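Local coordinates for protein malonate decarboxylase subunit alpha (Acinetobacter baumannii ATCC 17978, PDB 6MPR) that probably acts as the acyl-carrier-protein transferase subunit of malonate decarboxylase, exchanging acetyl for malonyl on the carrier protein, at residues R23-A26 / K27-L31; I48-V51 / L52-L55; A416-T419 / E420-A424. All coordinates share one frame; numbering follows the deposited sequence.

Contact 1: residues R23-A26 / K27-L31; sequences RRHA and KQLKL
A chi1 of -177° swings the H25 imidazole away from its backbone N, and L29 (chi1 -66°) turns CG away from its carbonyl carbon; the two groups meet one helical turn apart, an i/i+4 CH-pi pair on the N-terminal helix 22-34. L29 CG stands over one face of the H25 ring, 4.3 Å from its centroid and 26° off the normal. The nearest pair is H25 CE1 and L29 CD1 at 3.6 Å, while CD2 leans toward the NE2 side of the ring. This CH-pi contact lies on the exposed flank of the helix, and H25 is modelled in two conformers, so it describes one of its states.

K27 N donates to R23 O at 3.0 Å, and the next two amides follow to R24 O and H25 O. K27 runs out extended, and its NZ forms a salt bridge with D220, just before strand 221-224, and a hydrogen bond to G193 O, just before strand 194-199. R23 NH2 binds the carbonyl of P335 of the second subunit. At A26 the carbonyl draws only weak bonds from K30 N and L29 N, and the K30 chain passes alongside, CG lying 3.6 Å from A26 O.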
loop_
_atom_site.group_PDB
_atom_site.type_symbol
_atom_site.label_atom_id
_atom_site.label_comp_id
_atom_site.label_asym_id
_atom_site.label_seq_id
_atom_site.Cartn_x
_atom_site.Cartn_y
_atom_site.Cartn_z
ATOM N N ARG A 23 11.951 -20.418 -16.417
ATOM C CA ARG A 23 10.721 -19.693 -16.720
ATOM C C ARG A 23 10.774 -19.106 -18.123
ATOM O O ARG A 23 9.796 -19.183 -18.882
ATOM C CB ARG A 23 10.494 -18.569 -15.698
ATOM C CG ARG A 23 10.264 -19.040 -14.269
ATOM C CD ARG A 23 9.555 -17.958 -13.457
ATOM N NE ARG A 23 10.415 -16.797 -13.246
ATOM C CZ ARG A 23 10.304 -15.967 -12.209
ATOM N NH1 ARG A 23 9.378 -16.173 -11.275
ATOM N NH2 ARG A 23 11.135 -14.945 -12.101
ATOM N N ARG A 24 11.908 -18.490 -18.469
ATOM C CA ARG A 24 12.075 -17.912 -19.800
ATOM C C ARG A 24 11.903 -18.960 -20.889
ATOM O O ARG A 24 11.215 -18.722 -21.890
ATOM C CB ARG A 24 13.448 -17.249 -19.920
ATOM C CG ARG A 24 13.713 -16.705 -21.326
ATOM C CD ARG A 24 15.065 -16.015 -21.396
ATOM N NE ARG A 24 15.082 -14.841 -20.525
ATOM C CZ ARG A 24 16.170 -14.382 -19.917
ATOM N NH1 ARG A 24 17.338 -15.001 -20.083
ATOM N NH2 ARG A 24 16.084 -13.313 -19.136
ATOM N N HIS A 25 12.514 -20.132 -20.720
ATOM C CA HIS A 25 12.444 -21.152 -21.766
ATOM C C HIS A 25 11.042 -21.729 -21.883
ATOM O O HIS A 25 10.560 -22.001 -22.989
ATOM C CB HIS A 25 13.436 -22.277 -21.493
ATOM C CG HIS A 25 13.460 -23.325 -22.562
ATOM N ND1 HIS A 25 12.851 -24.554 -22.418
ATOM C CD2 HIS A 25 14.011 -23.322 -23.798
ATOM C CE1 HIS A 25 13.029 -25.263 -23.518
ATOM N NE2 HIS A 25 13.729 -24.539 -24.371
ATOM N N ALA A 26 10.371 -21.939 -20.744
ATOM C CA ALA A 26 9.023 -22.494 -20.795
ATOM C C ALA A 26 8.069 -21.539 -21.500
ATOM O O ALA A 26 7.258 -21.960 -22.333
ATOM C CB ALA A 26 8.531 -22.819 -19.382
ATOM N N LYS A 27 8.165 -20.245 -21.199
ATOM C CA LYS A 27 7.301 -19.281 -21.867
ATOM C C LYS A 27 7.598 -19.225 -23.358
ATOM O O LYS A 27 6.677 -19.137 -24.182
ATOM C CB LYS A 27 7.451 -17.898 -21.231
ATOM C CG LYS A 27 6.767 -16.786 -22.024
ATOM C CD LYS A 27 6.904 -15.427 -21.334
ATOM C CE LYS A 27 6.295 -14.341 -22.217
ATOM N NZ LYS A 27 6.162 -13.038 -21.518
ATOM N N GLN A 28 8.871 -19.342 -23.741
ATOM C CA GLN A 28 9.197 -19.221 -25.154
ATOM C C GLN A 28 8.575 -20.351 -25.965
ATOM O O GLN A 28 8.145 -20.136 -27.100
ATOM C CB GLN A 28 10.710 -19.184 -25.361
ATOM C CG GLN A 28 11.084 -18.779 -26.780
ATOM C CD GLN A 28 10.317 -17.546 -27.236
ATOM O OE1 GLN A 28 10.496 -16.454 -26.694
ATOM N NE2 GLN A 28 9.444 -17.719 -28.227
ATOM N N LEU A 29 8.506 -21.562 -25.398
ATOM C CA LEU A 29 7.937 -22.680 -26.145
ATOM C C LEU A 29 6.450 -22.479 -26.391
ATOM O O LEU A 29 5.945 -22.788 -27.477
ATOM C CB LEU A 29 8.168 -23.988 -25.396
ATOM C CG LEU A 29 9.612 -24.461 -25.243
ATOM C CD1 LEU A 29 9.638 -25.793 -24.519
ATOM C CD2 LEU A 29 10.280 -24.581 -26.608
ATOM N N LYS A 30 5.734 -21.975 -25.387
ATOM C CA LYS A 30 4.305 -21.726 -25.530
ATOM C C LYS A 30 4.036 -20.631 -26.555
ATOM O O LYS A 30 3.132 -20.762 -27.396
ATOM C CB LYS A 30 3.717 -21.350 -24.175
ATOM C CG LYS A 30 3.796 -22.486 -23.161
ATOM C CD LYS A 30 3.640 -21.910 -21.742
ATOM C CE LYS A 30 3.861 -22.981 -20.686
ATOM N NZ LYS A 30 3.767 -22.455 -19.289
ATOM N N LEU A 31 4.774 -19.517 -26.466
ATOM C CA LEU A 31 4.630 -18.467 -27.470
ATOM C C LEU A 31 4.903 -19.011 -28.866
ATOM O O LEU A 31 4.186 -18.680 -29.816
ATOM C CB LEU A 31 5.562 -17.294 -27.159
ATOM C CG LEU A 31 5.009 -16.097 -26.376
ATOM C CD1 LEU A 31 4.090 -16.556 -25.262
ATOM C CD2 LEU A 31 6.175 -15.296 -25.810
#

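Contact 2: residues I48-V51 / L52-L55; sequences IIKV and LETL
I48 and L52, then V51 and L55, form the apolar pairs of this short helix, each spanning one turn. V51 CG1 and L55 CD1 pack at 3.5 Å, their side chains running alongside each other in the same direction; the I48-L52 pair is looser, I48 CG1 to L52 CD1 at 4.2 Å. On the inner flank I48 also reaches F74 and L75 of helix 73-79 and V223 of strand 221-224, while L55 rests on L31 of helix 22-34.

Among the hydrogen bonds, L52 N to I48 O (2.8 Å, 166° at the hydrogen) and E53 N to I49 O carry the regular i/i+4 pattern. L55 N comes to V51 O nearly along the C=O axis, whereas T54 N at 3.0 Å stands above the carbonyl plane, so V51 O is shared between an i+3 and an i+4 amide in the last turn. T54 OG1, anti to the carbonyl carbon (chi1 -54°), is turned back along the helix and donates to K50 O at 2.7 Å.

The K50 and E53 charges are bridged by water. K50 NZ, on the outer flank, and E53 OE2 are 5.0 Å apart, and one water accepts from NZ and donates to OE2. E53 lies against the 82-86 loop, OE1 taking the backbone amide of N83, and I49 CG2 lies beside the carboxylate. With I48, V51, L52 and L55 buried and K50 exposed, this is an amphipathic helix packed against the parallel sheet of an alpha/beta domain.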
loop_
_atom_site.group_PDB
_atom_site.type_symbol
_atom_site.label_atom_id
_atom_site.label_comp_id
_atom_site.label_asym_id
_atom_site.label_seq_id
_atom_site.Cartn_x
_atom_site.Cartn_y
_atom_site.Cartn_z
ATOM N N ILE A 48 -9.623 -17.768 -30.023
ATOM C CA ILE A 48 -9.197 -17.505 -28.652
ATOM C C ILE A 48 -9.148 -18.789 -27.824
ATOM O O ILE A 48 -8.241 -18.970 -27.007
ATOM C CB ILE A 48 -10.113 -16.437 -28.017
ATOM C CG1 ILE A 48 -9.623 -16.039 -26.610
ATOM C CG2 ILE A 48 -11.571 -16.903 -27.971
ATOM C CD1 ILE A 48 -8.248 -15.422 -26.585
ATOM N N ILE A 49 -10.098 -19.709 -28.025
ATOM C CA ILE A 49 -10.156 -20.893 -27.163
ATOM C C ILE A 49 -8.946 -21.788 -27.398
ATOM O O ILE A 49 -8.303 -22.250 -26.449
ATOM C CB ILE A 49 -11.469 -21.663 -27.368
ATOM C CG1 ILE A 49 -12.629 -20.909 -26.712
ATOM C CG2 ILE A 49 -11.330 -23.076 -26.781
ATOM C CD1 ILE A 49 -14.001 -21.323 -27.222
ATOM N N LYS A 50 -8.606 -22.024 -28.662
ATOM C CA LYS A 50 -7.431 -22.824 -28.974
ATOM C C LYS A 50 -6.171 -22.165 -28.440
ATOM O O LYS A 50 -5.268 -22.844 -27.940
ATOM C CB LYS A 50 -7.324 -23.043 -30.485
ATOM C CG LYS A 50 -6.138 -23.897 -30.906
ATOM C CD LYS A 50 -6.380 -25.373 -30.597
ATOM C CE LYS A 50 -5.245 -26.249 -31.097
ATOM N NZ LYS A 50 -5.516 -27.687 -30.832
ATOM N N VAL A 51 -6.096 -20.835 -28.514
ATOM C CA VAL A 51 -4.892 -20.165 -28.039
ATOM C C VAL A 51 -4.804 -20.233 -26.511
ATOM O O VAL A 51 -3.717 -20.425 -25.955
ATOM C CB VAL A 51 -4.841 -18.716 -28.562
ATOM C CG1 VAL A 51 -3.710 -17.954 -27.884
ATOM C CG2 VAL A 51 -4.651 -18.706 -30.085
ATOM N N LEU A 52 -5.941 -20.080 -25.803
ATOM C CA LEU A 52 -5.931 -20.267 -24.345
ATOM C C LEU A 52 -5.441 -21.660 -23.962
ATOM O O LEU A 52 -4.661 -21.812 -23.015
ATOM C CB LEU A 52 -7.325 -20.022 -23.747
ATOM C CG LEU A 52 -7.845 -18.585 -23.765
ATOM C CD1 LEU A 52 -9.274 -18.504 -23.233
ATOM C CD2 LEU A 52 -6.945 -17.650 -22.958
ATOM N N GLU A 53 -5.912 -22.693 -24.671
ATOM C CA GLU A 53 -5.475 -24.064 -24.428
ATOM C C GLU A 53 -4.006 -24.296 -24.766
ATOM O O GLU A 53 -3.459 -25.348 -24.408
ATOM C CB GLU A 53 -6.340 -25.022 -25.246
ATOM C CG GLU A 53 -7.767 -25.136 -24.747
ATOM C CD GLU A 53 -8.653 -25.936 -25.676
ATOM O OE1 GLU A 53 -9.796 -26.241 -25.267
ATOM O OE2 GLU A 53 -8.212 -26.276 -26.804
ATOM N N THR A 54 -3.382 -23.372 -25.485
ATOM C CA THR A 54 -1.976 -23.465 -25.855
ATOM C C THR A 54 -1.090 -22.713 -24.873
ATOM O O THR A 54 0.010 -23.172 -24.547
ATOM C CB THR A 54 -1.766 -22.895 -27.268
ATOM O OG1 THR A 54 -2.645 -23.545 -28.181
ATOM C CG2 THR A 54 -0.322 -23.069 -27.728
ATOM N N LEU A 55 -1.548 -21.553 -24.402
ATOM C CA LEU A 55 -0.742 -20.683 -23.552
ATOM C C LEU A 55 -0.868 -21.006 -22.067
ATOM O O LEU A 55 0.046 -20.690 -21.290
ATOM C CB LEU A 55 -1.134 -19.221 -23.781
ATOM C CG LEU A 55 -0.832 -18.702 -25.185
ATOM C CD1 LEU A 55 -1.359 -17.307 -25.325
ATOM C CD2 LEU A 55 0.666 -18.728 -25.444
HETATM O O HOH W 1 -6.230 -27.409 -27.933
#

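Contact 3: residues A416-T419 / E420-A424; sequences ANET and ETYLA
The backbone passes from an extended A416-N417 lead-in to a short helix, whose first i/i+4 bonds run from T421 N to N417 O and from Y422 N to E418 O. N417 is the N-cap. With chi1 at 74°, its CG sits between the backbone N and the carbonyl carbon, and OD1 folds over the helix start to accept from E420 N at 2.7 Å. The bond is almost straight, 177° at the hydrogen, and N417 OD1 also rests 3.2 Å from E420 CG. The E420 chain bends at chi2, and a water bridges N417 ND2 to E420 OE2, tying the amide's second end to the carboxylate.

N417 O is gripped twice by T421, by its N and by its OG1, the hydroxyl at 2.9 Å approaching from above the carbonyl plane. T421 OG1 in turn receives a hydrogen from a water that accepts from A416 N.

Farther along, E418 and Y422 lie side by side. E418 CG meets Y422 CE2 at 3.5 Å, and E418 CD comes in at the ring edge, in the ring plane, with the carboxylate turned 60° from the ring. A water donates to E418 OE2, which also forms a salt bridge with K456 of the second subunit. T419 OG1 bonds R448 of that subunit, whose I452 packs on L423.

The OD1 bond to E420 N makes this an Asn N-cap, opening a surface helix at the dimer interface.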
loop_
_atom_site.group_PDB
_atom_site.type_symbol
_atom_site.label_atom_id
_atom_site.label_comp_id
_atom_site.label_asym_id
_atom_site.label_seq_id
_atom_site.Cartn_x
_atom_site.Cartn_y
_atom_site.Cartn_z
ATOM N N ALA A 416 -2.293 12.438 29.465
ATOM C CA ALA A 416 -0.996 11.905 29.853
ATOM C C ALA A 416 0.005 13.040 30.082
ATOM O O ALA A 416 -0.228 14.188 29.700
ATOM C CB ALA A 416 -0.492 10.941 28.775
ATOM N N ASN A 417 1.129 12.713 30.729
ATOM C CA ASN A 417 2.185 13.705 30.877
ATOM C C ASN A 417 2.847 13.958 29.517
ATOM O O ASN A 417 2.572 13.268 28.524
ATOM C CB ASN A 417 3.197 13.287 31.966
ATOM C CG ASN A 417 4.145 12.136 31.551
ATOM O OD1 ASN A 417 4.310 11.804 30.380
ATOM N ND2 ASN A 417 4.784 11.542 32.544
ATOM N N GLU A 418 3.723 14.967 29.475
ATOM C CA GLU A 418 4.305 15.389 28.201
ATOM C C GLU A 418 5.054 14.244 27.529
ATOM O O GLU A 418 4.872 13.981 26.334
ATOM C CB GLU A 418 5.238 16.586 28.417
ATOM C CG GLU A 418 5.847 17.117 27.126
ATOM C CD GLU A 418 6.908 18.172 27.369
ATOM O OE1 GLU A 418 7.976 17.835 27.921
ATOM O OE2 GLU A 418 6.672 19.341 27.012
ATOM N N THR A 419 5.889 13.542 28.294
ATOM C CA THR A 419 6.684 12.447 27.746
ATOM C C THR A 419 5.803 11.376 27.109
ATOM O O THR A 419 6.028 10.972 25.962
ATOM C CB THR A 419 7.546 11.848 28.860
ATOM O OG1 THR A 419 8.495 12.826 29.295
ATOM C CG2 THR A 419 8.277 10.602 28.377
ATOM N N GLU A 420 4.804 10.887 27.850
ATOM C CA GLU A 420 3.956 9.821 27.332
ATOM C C GLU A 420 3.115 10.298 26.155
ATOM O O GLU A 420 2.803 9.511 25.256
ATOM C CB GLU A 420 3.081 9.278 28.462
ATOM C CG GLU A 420 3.898 8.685 29.602
ATOM C CD GLU A 420 4.903 7.638 29.112
ATOM O OE1 GLU A 420 4.484 6.712 28.388
ATOM O OE2 GLU A 420 6.111 7.742 29.440
ATOM N N THR A 421 2.756 11.584 26.124
ATOM C CA THR A 421 2.015 12.108 24.981
ATOM C C THR A 421 2.876 12.098 23.725
ATOM O O THR A 421 2.384 11.790 22.632
ATOM C CB THR A 421 1.504 13.519 25.288
ATOM O OG1 THR A 421 0.631 13.462 26.421
ATOM C CG2 THR A 421 0.732 14.085 24.110
ATOM N N TYR A 422 4.168 12.401 23.866
ATOM C CA TYR A 422 5.069 12.354 22.717
ATOM C C TYR A 422 5.286 10.926 22.229
ATOM O O TYR A 422 5.555 10.715 21.038
ATOM C CB TYR A 422 6.404 13.018 23.069
ATOM C CG TYR A 422 6.410 14.513 22.862
ATOM C CD1 TYR A 422 6.295 15.054 21.592
ATOM C CD2 TYR A 422 6.547 15.384 23.934
ATOM C CE1 TYR A 422 6.302 16.422 21.394
ATOM C CE2 TYR A 422 6.557 16.757 23.745
ATOM C CZ TYR A 422 6.429 17.269 22.474
ATOM O OH TYR A 422 6.444 18.628 22.272
ATOM N N LEU A 423 5.142 9.931 23.115
ATOM C CA LEU A 423 5.273 8.529 22.729
ATOM C C LEU A 423 3.961 7.911 22.259
ATOM O O LEU A 423 3.973 6.785 21.749
ATOM C CB LEU A 423 5.832 7.703 23.905
ATOM C CG LEU A 423 7.198 8.122 24.448
ATOM C CD1 LEU A 423 7.549 7.380 25.763
ATOM C CD2 LEU A 423 8.274 7.880 23.405
ATOM N N ALA A 424 2.838 8.598 22.433
ATOM C CA ALA A 424 1.581 8.116 21.898
ATOM C C ALA A 424 1.465 8.512 20.428
ATOM O O ALA A 424 2.207 9.361 19.931
ATOM C CB ALA A 424 0.409 8.672 22.703
HETATM O O HOH W 2 -2.005 13.221 26.498
HETATM O O HOH W 3 6.830 9.418 31.664
HETATM O O HOH W 4 5.611 19.904 24.136
#

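How the contacts relate
All three contacts are local, between side chains about one turn apart on a helix or at its start, but their settings differ. Contact 2 is the partly buried one, pairing aliphatic side chains against the parallel sheet; contacts 1 and 3 are surface contacts without a buried residue. Contacts 1 and 2 adjoin, their centres about 15 Å apart, where L55 CD2 packs on K30 O, joining helices 22-34 and 48-55. Contact 3 is remote, its centre about 63 Å from that of contact 2 and on the opposite side of the chain's centre. Contacts 1 and 3 both meet the second subunit, contact 1 through its arginines and contact 3 through a capped helix rich in polar and water-mediated bonds.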